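Local coordinates for protein maleylacetate reductase (Agrobacterium tumefaciens, PDB 3HL0) that probably catalyses the NADH-dependent reduction of maleylacetate to 3-oxoadipate in aromatic catabolism, as a member of the iron-containing alcohol dehydrogenase family, at residues M3-Y8 with R186-A190; A175-A180 with V235-H241; E257-L262 with P303-L309. One frame throughout, in Å; residues are numbered along the deposited sequence.

Interaction 1. Residues M3-Y8 with R186-A190; sequences MQPFVY and RNPIA
Phe6 and Tyr8, two aromatic residues of the extended N-terminal arm, lie across the start of helix 188-210, one ring on Pro188 and the other on Ile189. Starting from Phe6 CB, which rests near the CB of Asn187, the side chain rises between its own backbone N and carbonyl carbon (chi1 69°), and this torsion lays the ring flat over the proline. Its CG and CD2 are the ring atoms nearest Pro188 CD; that carbon sits 3.5 Å from the Phe6 ring centroid and 12° off the normal, a well-centred CH-pi contact. Further out, CE2 and CZ pass over Pro188 CG, which Met3 CE (selenomethionine) also approaches, to 4.2 Å. The Tyr8 ring is placed differently: Ile189 CG1 stands over one face, offset toward the rim, while Tyr8 CE1 meets Ile189 CG2 at 3.5 Å.

Between the two rings, Asn187 is turned back into its own helix. Its OD1 accepts from Ala190 N at 2.9 Å, an N-cap bond that is nearly straight at the hydrogen (172°) although the donor lies well above the carbonyl plane. The same amide presents ND2 to water 3, which probably donates to Val7 O. Water 1 donates to both Pro5 O and Arg186 O, its oxygen 2.6 Å from Arg186 O; water 2 accepts from Val7 N and may donate to Arg186 O.

No direct hydrogen bond joins the segments. Within the chain, the arm therefore rests on the helix start by CH-pi and apolar packing, with water linking its backbone polar groups; neighbouring molecules in the crystal also touch it and may influence its position.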
HETATM    1  N   MSE A   3      23.816  -0.339 -39.843  1.00 36.22           N
HETATM    2  CA  MSE A   3      23.535  -0.740 -38.430  1.00 36.09           C
HETATM    3  C   MSE A   3      24.387   0.011 -37.409  1.00 34.58           C
HETATM    4  O   MSE A   3      25.593   0.219 -37.595  1.00 34.84           O
HETATM    5  CB  MSE A   3      23.764  -2.241 -38.254  1.00 37.29           C
HETATM    6  CG  MSE A   3      22.849  -3.112 -39.088  1.00 39.75           C
HETATM    7 SE   MSE A   3      22.780  -4.938 -38.375  1.00 49.64          SE
HETATM    8  CE  MSE A   3      21.634  -4.595 -36.843  1.00 39.70           C
ATOM      9  N   GLN A   4      23.760   0.419 -36.314  1.00 31.87           N
ATOM     10  CA  GLN A   4      24.511   1.005 -35.227  1.00 28.98           C
ATOM     11  C   GLN A   4      25.335  -0.119 -34.593  1.00 25.90           C
ATOM     12  O   GLN A   4      24.833  -1.250 -34.498  1.00 26.13           O
ATOM     13  CB  GLN A   4      23.536   1.601 -34.186  1.00 30.10           C
ATOM     14  N   PRO A   5      26.571   0.179 -34.153  1.00 23.27           N
ATOM     15  CA  PRO A   5      27.308  -0.800 -33.319  1.00 20.26           C
ATOM     16  C   PRO A   5      26.508  -1.126 -32.075  1.00 18.02           C
ATOM     17  O   PRO A   5      25.819  -0.252 -31.507  1.00 18.09           O
ATOM     18  CB  PRO A   5      28.561  -0.060 -32.881  1.00 21.33           C
ATOM     19  CG  PRO A   5      28.717   1.059 -33.858  1.00 23.50           C
ATOM     20  CD  PRO A   5      27.343   1.414 -34.359  1.00 23.69           C
ATOM     21  N   PHE A   6      26.591  -2.379 -31.648  1.00 13.42           N
ATOM     22  CA  PHE A   6      25.989  -2.764 -30.392  1.00 11.84           C
ATOM     23  C   PHE A   6      26.762  -3.833 -29.658  1.00 12.53           C
ATOM     24  O   PHE A   6      27.654  -4.508 -30.221  1.00 12.25           O
ATOM     25  CB  PHE A   6      24.522  -3.221 -30.627  1.00 11.33           C
ATOM     26  CG  PHE A   6      24.373  -4.512 -31.384  1.00 11.11           C
ATOM     27  CD1 PHE A   6      24.310  -5.749 -30.703  1.00 10.91           C
ATOM     28  CD2 PHE A   6      24.165  -4.502 -32.771  1.00 11.35           C
ATOM     29  CE1 PHE A   6      24.105  -6.964 -31.436  1.00 11.80           C
ATOM     30  CE2 PHE A   6      23.965  -5.690 -33.462  1.00 10.50           C
ATOM     31  CZ  PHE A   6      23.944  -6.929 -32.808  1.00 11.58           C
ATOM     32  N   VAL A   7      26.381  -4.028 -28.409  1.00 11.63           N
ATOM     33  CA  VAL A   7      26.811  -5.149 -27.621  1.00 13.39           C
ATOM     34  C   VAL A   7      25.539  -5.812 -27.085  1.00 13.46           C
ATOM     35  O   VAL A   7      24.572  -5.127 -26.692  1.00 15.75           O
ATOM     36  CB  VAL A   7      27.719  -4.701 -26.470  1.00 14.61           C
ATOM     37  CG1 VAL A   7      28.020  -5.825 -25.525  1.00 17.27           C
ATOM     38  CG2 VAL A   7      29.002  -4.065 -26.988  1.00 16.48           C
ATOM     39  N   TYR A   8      25.512  -7.123 -27.092  1.00 12.70           N
ATOM     40  CA  TYR A   8      24.384  -7.860 -26.487  1.00 13.21           C
ATOM     41  C   TYR A   8      24.941  -8.827 -25.498  1.00 14.56           C
ATOM     42  O   TYR A   8      25.839  -9.600 -25.809  1.00 14.10           O
ATOM     43  CB  TYR A   8      23.577  -8.613 -27.524  1.00 14.16           C
ATOM     44  CG  TYR A   8      22.581  -9.562 -26.936  1.00 13.63           C
ATOM     45  CD1 TYR A   8      21.402  -9.073 -26.367  1.00 15.11           C
ATOM     46  CD2 TYR A   8      22.808 -10.936 -26.900  1.00 12.56           C
ATOM     47  CE1 TYR A   8      20.467  -9.934 -25.783  1.00 15.80           C
ATOM     48  CE2 TYR A   8      21.872 -11.772 -26.366  1.00 14.59           C
ATOM     49  CZ  TYR A   8      20.715 -11.282 -25.803  1.00 18.16           C
ATOM     50  OH  TYR A   8      19.781 -12.131 -25.236  1.00 19.38           O
ATOM     51  N   ARG A 186      21.500   0.581 -26.171  0.50 11.20           N
ATOM     52  CA  ARG A 186      20.422  -0.137 -26.840  0.50 10.84           C
ATOM     53  C   ARG A 186      20.994  -1.163 -27.840  0.50 10.31           C
ATOM     54  O   ARG A 186      22.060  -0.941 -28.488  0.50  9.84           O
ATOM     55  CB  ARG A 186      19.497   0.844 -27.557  0.50 11.31           C
ATOM     56  CG  ARG A 186      20.170   1.646 -28.649  0.50 12.28           C
ATOM     57  CD  ARG A 186      19.236   2.726 -29.155  0.50 14.22           C
ATOM     58  NE  ARG A 186      19.920   3.676 -30.033  0.50 16.63           N
ATOM     59  CZ  ARG A 186      20.302   4.893 -29.662  0.50 16.35           C
ATOM     60  NH1 ARG A 186      20.901   5.680 -30.545  0.50 20.58           N
ATOM     61  NH2 ARG A 186      20.067   5.340 -28.416  0.50 16.52           N
ATOM     62  N   ASN A 187      20.284  -2.280 -27.984  1.00 10.37           N
ATOM     63  CA  ASN A 187      20.710  -3.296 -28.957  1.00 10.69           C
ATOM     64  C   ASN A 187      19.447  -3.865 -29.595  1.00 11.98           C
ATOM     65  O   ASN A 187      18.321  -3.696 -29.086  1.00 11.24           O
ATOM     66  CB  ASN A 187      21.601  -4.350 -28.282  1.00 10.52           C
ATOM     67  CG  ASN A 187      20.843  -5.271 -27.336  1.00 11.37           C
ATOM     68  OD1 ASN A 187      20.016  -6.076 -27.774  1.00 13.07           O
ATOM     69  ND2 ASN A 187      21.121  -5.153 -26.061  1.00 12.62           N
ATOM     70  N   PRO A 188      19.597  -4.553 -30.726  1.00 11.46           N
ATOM     71  CA  PRO A 188      18.408  -5.006 -31.467  1.00 12.71           C
ATOM     72  C   PRO A 188      17.533  -6.012 -30.691  1.00 12.72           C
ATOM     73  O   PRO A 188      16.330  -6.029 -30.930  1.00 13.71           O
ATOM     74  CB  PRO A 188      19.028  -5.770 -32.662  1.00 13.14           C
ATOM     75  CG  PRO A 188      20.362  -5.064 -32.850  1.00 14.95           C
ATOM     76  CD  PRO A 188      20.854  -4.668 -31.512  1.00 11.69           C
ATOM     77  N   ILE A 189      18.128  -6.878 -29.875  1.00 13.57           N
ATOM     78  CA  ILE A 189      17.381  -7.895 -29.131  1.00 14.47           C
ATOM     79  C   ILE A 189      16.536  -7.187 -28.048  1.00 12.87           C
ATOM     80  O   ILE A 189      15.305  -7.450 -27.935  1.00 13.07           O
ATOM     81  CB  ILE A 189      18.287  -8.883 -28.373  1.00 16.27           C
ATOM     82  CG1 ILE A 189      19.318  -9.520 -29.317  1.00 18.70           C
ATOM     83  CG2 ILE A 189      17.430  -9.912 -27.600  1.00 16.94           C
ATOM     84  CD1 ILE A 189      18.732  -9.905 -30.653  1.00 21.90           C
ATOM     85  N   ALA A 190      17.176  -6.310 -27.266  1.00 10.59           N
ATOM     86  CA  ALA A 190      16.432  -5.567 -26.239  1.00 10.46           C
ATOM     87  C   ALA A 190      15.344  -4.740 -26.934  1.00  9.75           C
ATOM     88  O   ALA A 190      14.201  -4.674 -26.420  1.00  9.12           O
ATOM     89  CB  ALA A 190      17.300  -4.664 -25.416  1.00 10.14           C
TER
HETATM   90  O   HOH W   1      23.248   0.223 -30.522  1.00 22.58           O
HETATM   91  O   HOH W   2      24.772  -1.895 -27.326  1.00  6.97           O
HETATM   92  O   HOH W   3      23.370  -3.712 -24.850  1.00  7.71           O

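Interaction 2. Residues A175-A180 with V235-H241; sequences AHAAEA and VGMSLHH
Glu179, on the last turn of helix 163-180, turns its carboxylate into the start of helix 239-251 and takes four hydrogen bonds from it. OE1 receives three of them: from Ser238 N, from His241 N, and from His241 ND1 at 2.7 Å. The two backbone donors approach from well out of the carboxylate plane, whereas the imidazole N-H arrives on the anti side, 23° out of that plane, with ring and carboxylate only 18° apart. OE2 accepts from His240 N at 2.9 Å and is also bonded to Tyr182 OH. A bend at chi2 (-140°) brings the carboxylate across His240 CB, so that it reaches the backbone N-H groups at the helix start.

His241 passes the connection onward. Its NE2 and His176 ND1 share a hydrogen bond of 2.9 Å, with the two rings meeting rim to rim, and the SE of selenomethionine Met237 lies over one face of the His241 ring as His240 CD2 does over the other. His176 is tied at its far nitrogen to Ala122 O and comes within about 4 Å of the bound NAD.

Farther out, Ala180 CB packs on Val235 CG2 at 3.7 Å, and water 4 donates to both Glu179 O and Gly236 O. Thr266 bonds to His240 ND1, and Trp329 O to Ser238 OG.

His176 and His241 are consistent with the positions of metal-binding histidines in metal-dependent family members. Through the His-carboxylate hydrogen bond, Glu179, gripped by backbone N-H groups, holds the His241 ring with NE2 toward His176, beside the cofactor.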
ATOM      1  N   ALA A 175       7.025   1.224 -18.827  1.00  7.28           N
ATOM      2  CA  ALA A 175       8.093   2.211 -18.724  1.00  8.41           C
ATOM      3  C   ALA A 175       9.489   1.631 -18.989  1.00  7.30           C
ATOM      4  O   ALA A 175      10.320   2.280 -19.606  1.00  7.09           O
ATOM      5  CB  ALA A 175       8.045   2.890 -17.324  1.00  8.75           C
ATOM      6  N   HIS A 176       9.739   0.401 -18.495  1.00  7.65           N
ATOM      7  CA  HIS A 176      11.048  -0.271 -18.715  1.00  7.45           C
ATOM      8  C   HIS A 176      11.244  -0.421 -20.228  1.00  7.33           C
ATOM      9  O   HIS A 176      12.337  -0.110 -20.734  1.00  8.74           O
ATOM     10  CB  HIS A 176      11.067  -1.670 -18.093  1.00  8.01           C
ATOM     11  CG  HIS A 176      10.646  -1.766 -16.654  1.00  8.48           C
ATOM     12  ND1 HIS A 176      10.868  -0.790 -15.702  1.00  9.87           N
ATOM     13  CD2 HIS A 176      10.045  -2.803 -16.007  1.00  8.93           C
ATOM     14  CE1 HIS A 176      10.384  -1.203 -14.536  1.00 10.24           C
ATOM     15  NE2 HIS A 176       9.918  -2.442 -14.693  1.00  9.18           N
ATOM     16  N   ALA A 177      10.198  -0.878 -20.927  1.00  7.89           N
ATOM     17  CA  ALA A 177      10.321  -1.105 -22.395  1.00  8.41           C
ATOM     18  C   ALA A 177      10.486   0.177 -23.169  1.00  8.52           C
ATOM     19  O   ALA A 177      11.306   0.270 -24.085  1.00  7.72           O
ATOM     20  CB  ALA A 177       9.117  -1.865 -22.903  1.00  7.49           C
ATOM     21  N   ALA A 178       9.726   1.211 -22.781  1.00  7.51           N
ATOM     22  CA  ALA A 178       9.769   2.461 -23.494  1.00  8.29           C
ATOM     23  C   ALA A 178      11.184   3.061 -23.420  1.00  8.76           C
ATOM     24  O   ALA A 178      11.755   3.491 -24.438  1.00  9.02           O
ATOM     25  CB  ALA A 178       8.727   3.426 -22.912  1.00  9.15           C
ATOM     26  N   GLU A 179      11.776   3.069 -22.222  1.00  8.35           N
ATOM     27  CA  GLU A 179      13.131   3.635 -22.096  1.00  8.62           C
ATOM     28  C   GLU A 179      14.192   2.743 -22.758  1.00  8.84           C
ATOM     29  O   GLU A 179      15.212   3.247 -23.219  1.00  8.64           O
ATOM     30  CB  GLU A 179      13.516   3.938 -20.635  1.00 11.39           C
ATOM     31  CG  GLU A 179      12.690   5.069 -20.040  1.00 11.30           C
ATOM     32  CD  GLU A 179      13.550   6.001 -19.156  1.00 11.30           C
ATOM     33  OE1 GLU A 179      14.060   5.580 -18.104  1.00 10.07           O
ATOM     34  OE2 GLU A 179      13.756   7.140 -19.586  1.00  9.87           O
ATOM     35  N   ALA A 180      13.955   1.433 -22.773  1.00  7.93           N
ATOM     36  CA  ALA A 180      14.908   0.553 -23.454  1.00  8.03           C
ATOM     37  C   ALA A 180      15.073   0.951 -24.931  1.00  8.85           C
ATOM     38  O   ALA A 180      16.171   0.772 -25.505  1.00  9.50           O
ATOM     39  CB  ALA A 180      14.464  -0.883 -23.340  1.00  9.17           C
ATOM     40  N   VAL A 235      19.638  -3.197 -20.379  1.00 12.37           N
ATOM     41  CA  VAL A 235      20.143  -1.935 -20.914  1.00 11.27           C
ATOM     42  C   VAL A 235      19.891  -0.780 -19.932  1.00 11.85           C
ATOM     43  O   VAL A 235      19.168  -0.944 -18.931  1.00 13.41           O
ATOM     44  CB  VAL A 235      19.591  -1.636 -22.346  1.00 10.99           C
ATOM     45  CG1 VAL A 235      19.938  -2.824 -23.282  1.00 11.69           C
ATOM     46  CG2 VAL A 235      18.037  -1.431 -22.344  1.00 11.58           C
ATOM     47  N   GLY A 236      20.501   0.364 -20.187  1.00 12.53           N
ATOM     48  CA  GLY A 236      20.437   1.452 -19.237  1.00 12.35           C
ATOM     49  C   GLY A 236      19.128   2.234 -19.381  1.00 12.20           C
ATOM     50  O   GLY A 236      18.714   2.589 -20.482  1.00 15.13           O
HETATM   51  N   MSE A 237      18.511   2.536 -18.243  1.00 11.78           N
HETATM   52  CA  MSE A 237      17.364   3.422 -18.240  1.00 11.00           C
HETATM   53  C   MSE A 237      17.852   4.893 -18.217  1.00 11.40           C
HETATM   54  O   MSE A 237      19.072   5.175 -18.314  1.00 13.06           O
HETATM   55  CB  MSE A 237      16.498   3.092 -17.016  1.00 11.07           C
HETATM   56  CG  MSE A 237      16.006   1.633 -16.967  1.00  9.73           C
HETATM   57 SE   MSE A 237      14.752   1.138 -18.357  0.75  7.83          SE
HETATM   58  CE  MSE A 237      16.000   0.354 -19.658  1.00 10.55           C
ATOM     59  N   SER A 238      16.929   5.846 -18.136  1.00 10.47           N
ATOM     60  CA  SER A 238      17.299   7.241 -18.305  1.00 10.30           C
ATOM     61  C   SER A 238      16.317   8.094 -17.503  1.00 10.06           C
ATOM     62  O   SER A 238      15.931   7.684 -16.402  1.00 10.71           O
ATOM     63  CB  SER A 238      17.379   7.597 -19.813  1.00 12.51           C
ATOM     64  OG  SER A 238      17.851   8.942 -19.933  1.00 13.73           O
ATOM     65  N   LEU A 239      15.881   9.210 -18.073  1.00  9.52           N
ATOM     66  CA  LEU A 239      15.092  10.199 -17.351  1.00  9.38           C
ATOM     67  C   LEU A 239      13.894   9.597 -16.591  1.00  8.82           C
ATOM     68  O   LEU A 239      13.643   9.932 -15.427  1.00  9.55           O
ATOM     69  CB  LEU A 239      14.592  11.253 -18.340  1.00  9.70           C
ATOM     70  CG  LEU A 239      13.512  12.202 -17.816  1.00 11.49           C
ATOM     71  CD1 LEU A 239      14.066  13.053 -16.681  1.00 11.40           C
ATOM     72  CD2 LEU A 239      12.973  13.058 -18.977  1.00 14.60           C
ATOM     73  N   HIS A 240      13.143   8.727 -17.252  1.00  9.32           N
ATOM     74  CA  HIS A 240      11.940   8.265 -16.572  1.00  7.83           C
ATOM     75  C   HIS A 240      12.253   7.560 -15.273  1.00  8.91           C
ATOM     76  O   HIS A 240      11.662   7.878 -14.231  1.00  9.18           O
ATOM     77  CB  HIS A 240      11.069   7.388 -17.478  1.00  7.48           C
ATOM     78  CG  HIS A 240       9.890   6.824 -16.738  1.00  8.18           C
ATOM     79  ND1 HIS A 240       8.722   7.533 -16.526  1.00  8.76           N
ATOM     80  CD2 HIS A 240       9.770   5.669 -16.048  1.00  8.08           C
ATOM     81  CE1 HIS A 240       7.910   6.804 -15.773  1.00  7.62           C
ATOM     82  NE2 HIS A 240       8.529   5.669 -15.462  1.00  7.78           N
ATOM     83  N   HIS A 241      13.138   6.574 -15.327  1.00  7.98           N
ATOM     84  CA  HIS A 241      13.387   5.801 -14.084  1.00  8.81           C
ATOM     85  C   HIS A 241      14.141   6.664 -13.055  1.00 10.53           C
ATOM     86  O   HIS A 241      13.891   6.523 -11.866  1.00 11.22           O
ATOM     87  CB  HIS A 241      14.103   4.471 -14.406  1.00  9.72           C
ATOM     88  CG  HIS A 241      13.244   3.497 -15.167  1.00  8.73           C
ATOM     89  ND1 HIS A 241      12.934   3.671 -16.500  1.00  8.94           N
ATOM     90  CD2 HIS A 241      12.637   2.350 -14.780  1.00 10.29           C
ATOM     91  CE1 HIS A 241      12.158   2.669 -16.900  1.00  7.29           C
ATOM     92  NE2 HIS A 241      11.949   1.860 -15.871  1.00  9.57           N
TER
HETATM   93  O   HOH W   4      17.144   4.661 -21.538  1.00 11.15           O

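Interaction 3. Residues E257-L262 with P303-L309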
ATOM      1  N   GLU A 257       2.317   3.898  -9.019  1.00  9.21           N
ATOM      2  CA  GLU A 257       1.531   5.069  -9.396  1.00  9.34           C
ATOM      3  C   GLU A 257       2.399   6.217  -9.894  1.00  8.83           C
ATOM      4  O   GLU A 257       1.974   6.950 -10.780  1.00  8.61           O
ATOM      5  CB  GLU A 257       0.787   5.582  -8.166  1.00 10.70           C
ATOM      6  CG  GLU A 257      -0.435   4.739  -7.779  1.00 14.69           C
ATOM      7  CD  GLU A 257      -0.115   3.528  -6.897  1.00 20.60           C
ATOM      8  OE1 GLU A 257       1.064   3.108  -6.713  1.00 17.27           O
ATOM      9  OE2 GLU A 257      -1.097   2.991  -6.324  1.00 27.24           O
ATOM     10  N   THR A 258       3.578   6.364  -9.305  1.00  8.69           N
ATOM     11  CA  THR A 258       4.538   7.410  -9.751  1.00  8.95           C
ATOM     12  C   THR A 258       4.960   7.166 -11.213  1.00  8.70           C
ATOM     13  O   THR A 258       4.936   8.077 -12.038  1.00  8.76           O
ATOM     14  CB  THR A 258       5.762   7.447  -8.846  1.00  9.53           C
ATOM     15  OG1 THR A 258       5.324   7.762  -7.512  1.00 11.91           O
ATOM     16  CG2 THR A 258       6.728   8.553  -9.286  1.00 10.97           C
ATOM     17  N   HIS A 259       5.233   5.901 -11.517  1.00  8.98           N
ATOM     18  CA  HIS A 259       5.537   5.521 -12.920  1.00  8.28           C
ATOM     19  C   HIS A 259       4.380   5.793 -13.848  1.00  7.59           C
ATOM     20  O   HIS A 259       4.557   6.350 -14.897  1.00  7.99           O
ATOM     21  CB  HIS A 259       5.879   4.051 -13.009  1.00  8.56           C
ATOM     22  CG  HIS A 259       7.266   3.763 -12.607  1.00  9.42           C
ATOM     23  ND1 HIS A 259       8.299   3.673 -13.511  1.00 11.26           N
ATOM     24  CD2 HIS A 259       7.812   3.579 -11.376  1.00 11.16           C
ATOM     25  CE1 HIS A 259       9.430   3.467 -12.852  1.00 13.00           C
ATOM     26  NE2 HIS A 259       9.159   3.403 -11.557  1.00 14.93           N
ATOM     27  N   ALA A 260       3.162   5.464 -13.420  1.00  7.87           N
ATOM     28  CA  ALA A 260       2.022   5.678 -14.282  1.00  7.52           C
ATOM     29  C   ALA A 260       1.780   7.147 -14.573  1.00  8.52           C
ATOM     30  O   ALA A 260       1.502   7.526 -15.699  1.00 10.04           O
ATOM     31  CB  ALA A 260       0.741   5.071 -13.621  1.00  8.85           C
ATOM     32  N   VAL A 261       1.903   7.968 -13.532  1.00  7.63           N
ATOM     33  CA  VAL A 261       1.699   9.407 -13.719  1.00  8.52           C
ATOM     34  C   VAL A 261       2.755  10.071 -14.615  1.00  8.29           C
ATOM     35  O   VAL A 261       2.417  10.886 -15.498  1.00  8.68           O
ATOM     36  CB  VAL A 261       1.608  10.119 -12.369  1.00  8.50           C
ATOM     37  CG1 VAL A 261       1.546  11.653 -12.573  1.00  9.96           C
ATOM     38  CG2 VAL A 261       0.337   9.672 -11.662  1.00 10.85           C
ATOM     39  N   LEU A 262       4.016   9.717 -14.366  1.00  7.82           N
ATOM     40  CA  LEU A 262       5.126  10.410 -15.060  1.00  7.70           C
ATOM     41  C   LEU A 262       5.307   9.923 -16.494  1.00  7.77           C
ATOM     42  O   LEU A 262       5.786  10.704 -17.310  1.00  8.25           O
ATOM     43  CB  LEU A 262       6.449  10.256 -14.282  1.00  8.18           C
ATOM     44  CG  LEU A 262       6.516  11.145 -13.012  1.00 11.24           C
ATOM     45  CD1 LEU A 262       7.813  10.816 -12.283  1.00 15.14           C
ATOM     46  CD2 LEU A 262       6.455  12.585 -13.366  1.00 12.61           C
ATOM     47  N   PRO A 303      -4.141   6.733 -12.304  1.00 13.16           N
ATOM     48  CA  PRO A 303      -3.946   8.124 -11.895  1.00 13.82           C
ATOM     49  C   PRO A 303      -3.122   8.898 -12.916  1.00 12.47           C
ATOM     50  O   PRO A 303      -2.252   8.332 -13.572  1.00 13.63           O
ATOM     51  CB  PRO A 303      -3.180   8.013 -10.577  1.00 13.03           C
ATOM     52  CG  PRO A 303      -2.488   6.660 -10.630  1.00 17.75           C
ATOM     53  CD  PRO A 303      -3.471   5.780 -11.407  1.00 13.36           C
ATOM     54  N   SER A 304      -3.406  10.190 -13.052  1.00 12.17           N
ATOM     55  CA  SER A 304      -2.779  10.979 -14.099  1.00 12.39           C
ATOM     56  C   SER A 304      -2.116  12.233 -13.581  1.00 11.69           C
ATOM     57  O   SER A 304      -1.482  12.922 -14.349  1.00 12.17           O
ATOM     58  CB  SER A 304      -3.819  11.342 -15.151  1.00 14.17           C
ATOM     59  OG  SER A 304      -4.865  12.094 -14.512  1.00 15.47           O
ATOM     60  N   SER A 305      -2.227  12.539 -12.293  1.00 10.53           N
ATOM     61  CA  SER A 305      -1.545  13.760 -11.797  1.00 10.27           C
ATOM     62  C   SER A 305      -0.723  13.505 -10.556  1.00  9.80           C
ATOM     63  O   SER A 305      -1.033  12.638  -9.715  1.00  9.89           O
ATOM     64  CB  SER A 305      -2.556  14.894 -11.510  1.00 12.15           C
ATOM     65  OG  SER A 305      -3.129  14.702 -10.235  1.00 14.27           O
ATOM     66  N   LEU A 306       0.363  14.260 -10.429  1.00  8.55           N
ATOM     67  CA  LEU A 306       1.183  14.142  -9.241  1.00  8.11           C
ATOM     68  C   LEU A 306       0.411  14.688  -8.029  1.00  9.12           C
ATOM     69  O   LEU A 306       0.668  14.234  -6.900  1.00  9.01           O
ATOM     70  CB  LEU A 306       2.533  14.891  -9.340  1.00  8.29           C
ATOM     71  CG  LEU A 306       3.493  14.286 -10.382  1.00  8.91           C
ATOM     72  CD1 LEU A 306       4.752  15.219 -10.449  1.00 10.85           C
ATOM     73  CD2 LEU A 306       3.895  12.852  -9.916  1.00  9.07           C
ATOM     74  N   ALA A 307      -0.493  15.637  -8.273  1.00  8.93           N
ATOM     75  CA  ALA A 307      -1.314  16.169  -7.151  1.00  9.83           C
ATOM     76  C   ALA A 307      -2.112  15.051  -6.504  1.00  8.97           C
ATOM     77  O   ALA A 307      -2.225  15.024  -5.266  1.00 10.85           O
ATOM     78  CB  ALA A 307      -2.229  17.312  -7.607  1.00  9.89           C
ATOM     79  N   ALA A 308      -2.569  14.099  -7.310  1.00  9.80           N
ATOM     80  CA  ALA A 308      -3.371  12.991  -6.756  1.00 10.22           C
ATOM     81  C   ALA A 308      -2.510  12.086  -5.895  1.00 10.38           C
ATOM     82  O   ALA A 308      -3.033  11.330  -5.073  1.00 10.85           O
ATOM     83  CB  ALA A 308      -4.045  12.203  -7.850  1.00 11.68           C
ATOM     84  N   LEU A 309      -1.190  12.131  -6.091  1.00 10.10           N
ATOM     85  CA  LEU A 309      -0.242  11.331  -5.294  1.00  9.65           C
ATOM     86  C   LEU A 309       0.243  12.042  -4.048  1.00 10.38           C
ATOM     87  O   LEU A 309       1.069  11.524  -3.326  1.00 10.95           O
ATOM     88  CB  LEU A 309       0.958  10.808  -6.137  1.00  9.31           C
ATOM     89  CG  LEU A 309       0.549  10.096  -7.428  1.00  9.35           C
ATOM     90  CD1 LEU A 309       1.837   9.494  -8.069  1.00 10.89           C
ATOM     91  CD2 LEU A 309      -0.521   9.007  -7.197  1.00 10.31           C
TER
HETATM   92  O   HOH W   5      -1.202   7.826 -16.043  1.00 10.04           O
HETATM   93  O   HOH W   6       0.087  11.945 -16.473  1.00  7.23           O
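Two waters bridge Val261 and its neighbour to the loop 303-309, although no direct hydrogen bond crosses between the segments. Here helix 255-271, in the helical C-terminal part of this iron-containing alcohol dehydrogenase fold, packs against the loop between helices 289-300 and 316-323. Water 5 donates to Ala260 O and Pro303 O, and water 6 to Val261 O and Ser304 O, so each water spans a pair of carbonyl oxygens more than 4 Å apart.

Val261 is the wedge between these bridges and the leucines. Its CG1, anti to the backbone N (chi1 174°), presses on the peptide between Ser305 and Leu306 and reaches Leu306 CD2 at 3.7 Å. Its other branch, CG2, lies against Pro303 O and has Leu309 CD1 at 3.9 Å.

Leu309 also covers the preceding turn: CD2 touches Glu257 CB, while CD1 sits near Glu257 O and Thr258 N. The Glu257 chain, bent at chi2, crosses the proline ring at an angle, with its CG 4.0 Å from Pro303 CG, and then leads its carboxylate away. Leu262 adds a looser contact from its CD2 to Leu306 CD1.

Helix 336-348 adjoins both partners, Leu306 packing on Leu343 and Ala346 and Leu262 also on Ala346, and backbone bonds link Ala308 to the second subunit. The loop's own turn is closed by an ST motif, in which Ser305 OG accepts from Ala308 N at 3.0 Å.

Five of the six segments lie in the helical C-terminal part of the chain; the sixth, 3-8, is the N-terminal arm laid over it. Interactions 1 and 2 have centres about 15 Å apart and touch where Asn187 and Ala190 pack on Val235; their segments alternate along the sequence, and helices 163-180 and 188-210 follow one another. Interaction 3 comes later, its centre about 17 Å from that of interaction 2. These two meet chiefly through His259, beside His240, His241 and Ala175, with Leu262 also against His240. Interactions 1 and 3 lie about 32 Å apart between centres. Interaction 2 thus sits between a surface arm and a loop that reaches the second subunit, and it alone approaches NAD within about 4 Å.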